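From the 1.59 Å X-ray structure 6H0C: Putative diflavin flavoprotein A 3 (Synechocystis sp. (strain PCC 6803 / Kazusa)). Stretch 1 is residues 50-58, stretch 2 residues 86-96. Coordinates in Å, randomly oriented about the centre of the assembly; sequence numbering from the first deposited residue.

Stretch 1, residues 50-58: ALFDPPGES
Stretch 2, residues 86-96: ANRAHTLKLLL

Stretch 1 leaves a β-strand (A50–F52) and becomes an irregular loop at D53, whose φ/ψ of 55/68° turns the chain. P54 and P55 follow in extended conformations (−50/147° and −72/170°), and G56 (−80/−168°) leads to E57 (−55/−37°). Stretch 2 is helical throughout, and the loop runs across it so that L51 and P54 lie by L95, while G56 and E57 reach R88 and N87: the two chains progress in opposite senses. The backbones come closest at G56 and R88, with CA atoms 4.3 Å apart, and the contact buries 557 Å².

Three hydrogen bonds, each using the side chain of a different helix residue, engage the loop backbone. R88 (chi1 m, chi2 m, chi3 t, chi4 145°) reaches across beside the loop, so that NH1 donates to P54 O (3.0 Å, 145°); the carbonyl lies at the edge of the guanidinium, near its plane, while G56 N sits over one face. T91 (chi1 m) points toward the loop, and its OG1 donates to P55 O at a short 2.5 Å. N87 (chi1 t, chi2 −69°) accepts E57 N at OD1 (2.7 Å, 158°). Water 1 also donates to N87 OD1 (3.2 Å) and accepts from S58 N (3.1 Å), extending this link by one residue.

The close approach depends on G56: its CA is 3.1 Å from N87 OD1, and an ideal CB would clash with that oxygen at 2.1 Å.

Apolar packing closes the strand-side end. P54 CG, in a C-gamma exo ring, meets L95 CD2 at 3.5 Å and L92 CD2 at 4.1 Å. L51 and L95, both t,p and buried, pack their CD2 methyls 3.7 Å apart, away from solvent. At the other, more exposed end, E57 (m,t, chi3 49°) lies along H90 (chi1 t, chi2 −93°), its CG 3.7 Å from H90 CB and its OE1 over one ring face.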

ATOM      1  N   ALA A  50     -20.145   1.594  12.864  1.00 28.92           N
ATOM      2  CA  ALA A  50     -19.106   1.077  11.972  1.00 30.36           C
ATOM      3  C   ALA A  50     -17.738   1.524  12.440  1.00 26.68           C
ATOM      4  O   ALA A  50     -17.550   2.683  12.820  1.00 27.66           O
ATOM      5  CB  ALA A  50     -19.343   1.528  10.539  1.00 28.11           C
ATOM      6  N   LEU A  51     -16.792   0.590  12.414  1.00 22.99           N
ATOM      7  CA  LEU A  51     -15.402   0.873  12.738  1.00 24.47           C
ATOM      8  C   LEU A  51     -14.538   0.680  11.496  1.00 29.88           C
ATOM      9  O   LEU A  51     -14.531  -0.410  10.910  1.00 29.51           O
ATOM     10  CB  LEU A  51     -14.906  -0.036  13.868  1.00 25.62           C
ATOM     11  CG  LEU A  51     -13.421   0.104  14.213  1.00 23.82           C
ATOM     12  CD1 LEU A  51     -13.135   1.482  14.786  1.00 25.75           C
ATOM     13  CD2 LEU A  51     -12.983  -0.981  15.180  1.00 24.37           C
ATOM     14  N   PHE A  52     -13.824   1.735  11.090  1.00 25.86           N
ATOM     15  CA  PHE A  52     -12.871   1.654   9.979  1.00 24.84           C
ATOM     16  C   PHE A  52     -11.466   1.262  10.436  1.00 24.24           C
ATOM     17  O   PHE A  52     -10.890   1.923  11.303  1.00 25.27           O
ATOM     18  CB  PHE A  52     -12.751   2.996   9.250  1.00 25.71           C
ATOM     19  CG  PHE A  52     -13.998   3.437   8.514  1.00 31.32           C
ATOM     20  CD1 PHE A  52     -14.056   3.364   7.125  1.00 29.20           C
ATOM     21  CD2 PHE A  52     -15.083   3.986   9.202  1.00 30.95           C
ATOM     22  CE1 PHE A  52     -15.181   3.810   6.435  1.00 30.59           C
ATOM     23  CE2 PHE A  52     -16.213   4.432   8.520  1.00 26.77           C
ATOM     24  CZ  PHE A  52     -16.260   4.345   7.134  1.00 29.27           C
ATOM     25  N   ASP A  53     -10.915   0.207   9.841  1.00 25.20           N
ATOM     26  CA  ASP A  53      -9.472  -0.036   9.882  1.00 25.67           C
ATOM     27  C   ASP A  53      -8.813  -0.090  11.256  1.00 26.55           C
ATOM     28  O   ASP A  53      -8.006   0.790  11.590  1.00 24.66           O
ATOM     29  CB  ASP A  53      -8.766   1.043   9.074  1.00 29.22           C
ATOM     30  CG  ASP A  53      -9.197   1.052   7.631  1.00 36.04           C
ATOM     31  OD1 ASP A  53      -9.171  -0.032   7.011  1.00 27.49           O
ATOM     32  OD2 ASP A  53      -9.571   2.137   7.125  1.00 37.32           O
ATOM     33  N   PRO A  54      -9.129  -1.123  12.049  1.00 28.04           N
ATOM     34  CA  PRO A  54      -8.296  -1.360  13.232  1.00 26.30           C
ATOM     35  C   PRO A  54      -6.837  -1.369  12.821  1.00 24.31           C
ATOM     36  O   PRO A  54      -6.524  -1.777  11.702  1.00 26.46           O
ATOM     37  CB  PRO A  54      -8.739  -2.743  13.720  1.00 26.99           C
ATOM     38  CG  PRO A  54     -10.106  -2.932  13.148  1.00 30.15           C
ATOM     39  CD  PRO A  54     -10.150  -2.167  11.854  1.00 28.66           C
ATOM     40  N   PRO A  55      -5.952  -0.907  13.703  1.00 25.57           N
ATOM     41  CA  PRO A  55      -4.508  -0.847  13.420  1.00 29.18           C
ATOM     42  C   PRO A  55      -3.841  -2.235  13.419  1.00 31.55           C
ATOM     43  O   PRO A  55      -4.465  -3.214  13.825  1.00 33.62           O
ATOM     44  CB  PRO A  55      -3.968   0.019  14.562  1.00 27.63           C
ATOM     45  CG  PRO A  55      -4.909  -0.285  15.714  1.00 29.70           C
ATOM     46  CD  PRO A  55      -6.276  -0.520  15.087  1.00 24.91           C
ATOM     47  N   GLY A  56      -2.592  -2.310  12.975  1.00 27.17           N
ATOM     48  CA  GLY A  56      -1.875  -3.572  12.916  1.00 27.82           C
ATOM     49  C   GLY A  56      -1.276  -4.081  14.224  1.00 28.30           C
ATOM     50  O   GLY A  56      -1.558  -3.549  15.299  1.00 27.15           O
ATOM     51  N   GLU A  57      -0.426  -5.103  14.107  1.00 31.58           N
ATOM     52  CA  GLU A  57       0.086  -5.873  15.250  1.00 38.33           C
ATOM     53  C   GLU A  57       0.767  -5.050  16.334  1.00 39.25           C
ATOM     54  O   GLU A  57       0.648  -5.374  17.515  1.00 39.69           O
ATOM     55  CB  GLU A  57       1.083  -6.942  14.783  1.00 53.47           C
ATOM     56  CG  GLU A  57       0.628  -7.795  13.614  1.00 74.43           C
ATOM     57  CD  GLU A  57       1.518  -9.017  13.402  1.00 85.52           C
ATOM     58  OE1 GLU A  57       1.782  -9.731  14.396  1.00 92.30           O
ATOM     59  OE2 GLU A  57       1.950  -9.257  12.246  1.00 81.98           O
ATOM     60  N   SER A  58       1.505  -4.012  15.944  1.00 35.84           N
ATOM     61  CA  SER A  58       2.211  -3.175  16.919  1.00 34.67           C
ATOM     62  C   SER A  58       1.243  -2.478  17.857  1.00 31.73           C
ATOM     63  O   SER A  58       1.637  -2.026  18.926  1.00 34.80           O
ATOM     64  CB  SER A  58       3.064  -2.109  16.225  1.00 34.35           C
ATOM     65  OG  SER A  58       3.909  -2.678  15.254  1.00 38.43           O
ATOM     66  N   ALA A  86      -1.819  -9.560   6.446  1.00 31.40           N
ATOM     67  CA  ALA A  86      -1.670 -10.447   7.601  1.00 31.20           C
ATOM     68  C   ALA A  86      -1.498  -9.677   8.901  1.00 31.67           C
ATOM     69  O   ALA A  86      -1.967 -10.098   9.958  1.00 34.93           O
ATOM     70  CB  ALA A  86      -0.483 -11.386   7.391  1.00 32.15           C
ATOM     71  N   ASN A  87      -0.817  -8.544   8.808  1.00 29.15           N
ATOM     72  CA  ASN A  87      -0.551  -7.705   9.963  1.00 28.91           C
ATOM     73  C   ASN A  87      -1.864  -7.149  10.536  1.00 32.80           C
ATOM     74  O   ASN A  87      -2.147  -7.291  11.726  1.00 30.62           O
ATOM     75  CB  ASN A  87       0.417  -6.577   9.565  1.00 29.70           C
ATOM     76  CG  ASN A  87       1.030  -5.870  10.764  1.00 38.74           C
ATOM     77  OD1 ASN A  87       0.345  -5.160  11.500  1.00 39.26           O
ATOM     78  ND2 ASN A  87       2.335  -6.041  10.948  1.00 40.41           N
ATOM     79  N   ARG A  88      -2.673  -6.532   9.678  1.00 30.49           N
ATOM     80  CA  ARG A  88      -3.987  -6.053  10.081  1.00 26.22           C
ATOM     81  C   ARG A  88      -4.901  -7.212  10.501  1.00 31.90           C
ATOM     82  O   ARG A  88      -5.722  -7.080  11.414  1.00 28.48           O
ATOM     83  CB  ARG A  88      -4.645  -5.264   8.941  1.00 26.83           C
ATOM     84  CG  ARG A  88      -3.908  -3.992   8.515  1.00 27.55           C
ATOM     85  CD  ARG A  88      -4.118  -2.846   9.486  1.00 30.28           C
ATOM     86  NE  ARG A  88      -3.326  -1.673   9.109  1.00 28.95           N
ATOM     87  CZ  ARG A  88      -3.726  -0.415   9.281  1.00 29.08           C
ATOM     88  NH1 ARG A  88      -4.913  -0.158   9.822  1.00 26.42           N
ATOM     89  NH2 ARG A  88      -2.940   0.586   8.906  1.00 29.10           N
ATOM     90  N   ALA A  89      -4.774  -8.344   9.816  1.00 31.20           N
ATOM     91  CA  ALA A  89      -5.638  -9.490  10.091  1.00 30.94           C
ATOM     92  C   ALA A  89      -5.435  -9.987  11.518  1.00 33.34           C
ATOM     93  O   ALA A  89      -6.361 -10.511  12.143  1.00 34.74           O
ATOM     94  CB  ALA A  89      -5.381 -10.606   9.096  1.00 32.83           C
ATOM     95  N   HIS A  90      -4.225  -9.799  12.035  1.00 32.71           N
ATOM     96  CA  HIS A  90      -3.903 -10.195  13.399  1.00 30.45           C
ATOM     97  C   HIS A  90      -4.805  -9.488  14.418  1.00 35.66           C
ATOM     98  O   HIS A  90      -5.390 -10.129  15.295  1.00 34.44           O
ATOM     99  CB  HIS A  90      -2.438  -9.895  13.687  1.00 31.80           C
ATOM    100  CG  HIS A  90      -2.012 -10.260  15.070  1.00 38.80           C
ATOM    101  ND1 HIS A  90      -2.027  -9.360  16.114  1.00 37.04           N
ATOM    102  CD2 HIS A  90      -1.561 -11.429  15.584  1.00 41.91           C
ATOM    103  CE1 HIS A  90      -1.594  -9.956  17.209  1.00 37.84           C
ATOM    104  NE2 HIS A  90      -1.314 -11.214  16.917  1.00 44.31           N
ATOM    105  N   THR A  91      -4.914  -8.165  14.290  1.00 32.41           N
ATOM    106  CA  THR A  91      -5.805  -7.374  15.133  1.00 27.27           C
ATOM    107  C   THR A  91      -7.261  -7.771  14.938  1.00 30.90           C
ATOM    108  O   THR A  91      -8.041  -7.827  15.897  1.00 31.20           O
ATOM    109  CB  THR A  91      -5.672  -5.874  14.839  1.00 29.77           C
ATOM    110  OG1 THR A  91      -4.303  -5.479  14.975  1.00 30.49           O
ATOM    111  CG2 THR A  91      -6.546  -5.065  15.793  1.00 28.64           C
ATOM    112  N   LEU A  92      -7.626  -8.032  13.687  1.00 29.31           N
ATOM    113  CA  LEU A  92      -8.991  -8.437  13.368  1.00 36.78           C
ATOM    114  C   LEU A  92      -9.412  -9.692  14.117  1.00 38.35           C
ATOM    115  O   LEU A  92     -10.544  -9.766  14.586  1.00 39.47           O
ATOM    116  CB  LEU A  92      -9.154  -8.670  11.870  1.00 38.78           C
ATOM    117  CG  LEU A  92      -9.382  -7.419  11.043  1.00 51.31           C
ATOM    118  CD1 LEU A  92      -9.479  -7.805   9.579  1.00 55.53           C
ATOM    119  CD2 LEU A  92     -10.640  -6.699  11.521  1.00 48.98           C
ATOM    120  N   LYS A  93      -8.516 -10.675  14.215  1.00 38.33           N
ATOM    121  CA  LYS A  93      -8.829 -11.926  14.915  1.00 41.67           C
ATOM    122  C   LYS A  93      -9.311 -11.652  16.338  1.00 42.20           C
ATOM    123  O   LYS A  93     -10.288 -12.240  16.800  1.00 45.64           O
ATOM    124  CB  LYS A  93      -7.617 -12.861  14.964  1.00 44.26           C
ATOM    125  CG  LYS A  93      -7.238 -13.530  13.648  1.00 53.24           C
ATOM    126  CD  LYS A  93      -5.945 -14.347  13.809  1.00 59.84           C
ATOM    127  CE  LYS A  93      -5.091 -14.341  12.536  1.00 62.45           C
ATOM    128  NZ  LYS A  93      -3.731 -14.929  12.740  1.00 62.52           N
ATOM    129  N   LEU A  94      -8.620 -10.756  17.033  1.00 36.27           N
ATOM    130  CA  LEU A  94      -8.986 -10.440  18.404  1.00 32.42           C
ATOM    131  C   LEU A  94     -10.277  -9.640  18.439  1.00 36.28           C
ATOM    132  O   LEU A  94     -11.200  -9.983  19.168  1.00 40.55           O
ATOM    133  CB  LEU A  94      -7.868  -9.666  19.101  1.00 33.61           C
ATOM    134  CG  LEU A  94      -8.213  -9.218  20.520  1.00 30.22           C
ATOM    135  CD1 LEU A  94      -8.527 -10.427  21.381  1.00 30.82           C
ATOM    136  CD2 LEU A  94      -7.084  -8.393  21.118  1.00 33.86           C
ATOM    137  N   LEU A  95     -10.340  -8.572  17.647  1.00 34.54           N
ATOM    138  CA  LEU A  95     -11.516  -7.704  17.619  1.00 35.11           C
ATOM    139  C   LEU A  95     -12.810  -8.467  17.304  1.00 35.33           C
ATOM    140  O   LEU A  95     -13.853  -8.250  17.930  1.00 33.92           O
ATOM    141  CB  LEU A  95     -11.314  -6.586  16.591  1.00 33.51           C
ATOM    142  CG  LEU A  95     -12.466  -5.592  16.465  1.00 35.78           C
ATOM    143  CD1 LEU A  95     -12.645  -4.885  17.786  1.00 40.25           C
ATOM    144  CD2 LEU A  95     -12.210  -4.593  15.354  1.00 33.21           C
ATOM    145  N   LEU A  96     -12.741  -9.359  16.324  1.00 37.73           N
ATOM    146  CA  LEU A  96     -13.927 -10.089  15.895  1.00 41.43           C
ATOM    147  C   LEU A  96     -14.316 -11.155  16.913  1.00 45.50           C
ATOM    148  O   LEU A  96     -15.470 -11.569  16.961  1.00 49.15           O
ATOM    149  CB  LEU A  96     -13.704 -10.709  14.513  1.00 39.80           C
ATOM    150  CG  LEU A  96     -13.504  -9.653  13.423  1.00 35.83           C
ATOM    151  CD1 LEU A  96     -13.419 -10.277  12.048  1.00 41.59           C
ATOM    152  CD2 LEU A  96     -14.630  -8.653  13.481  1.00 32.05           C
TER
HETATM  153  O   HOH W   1       1.326  -2.607  13.236  1.00 37.57           O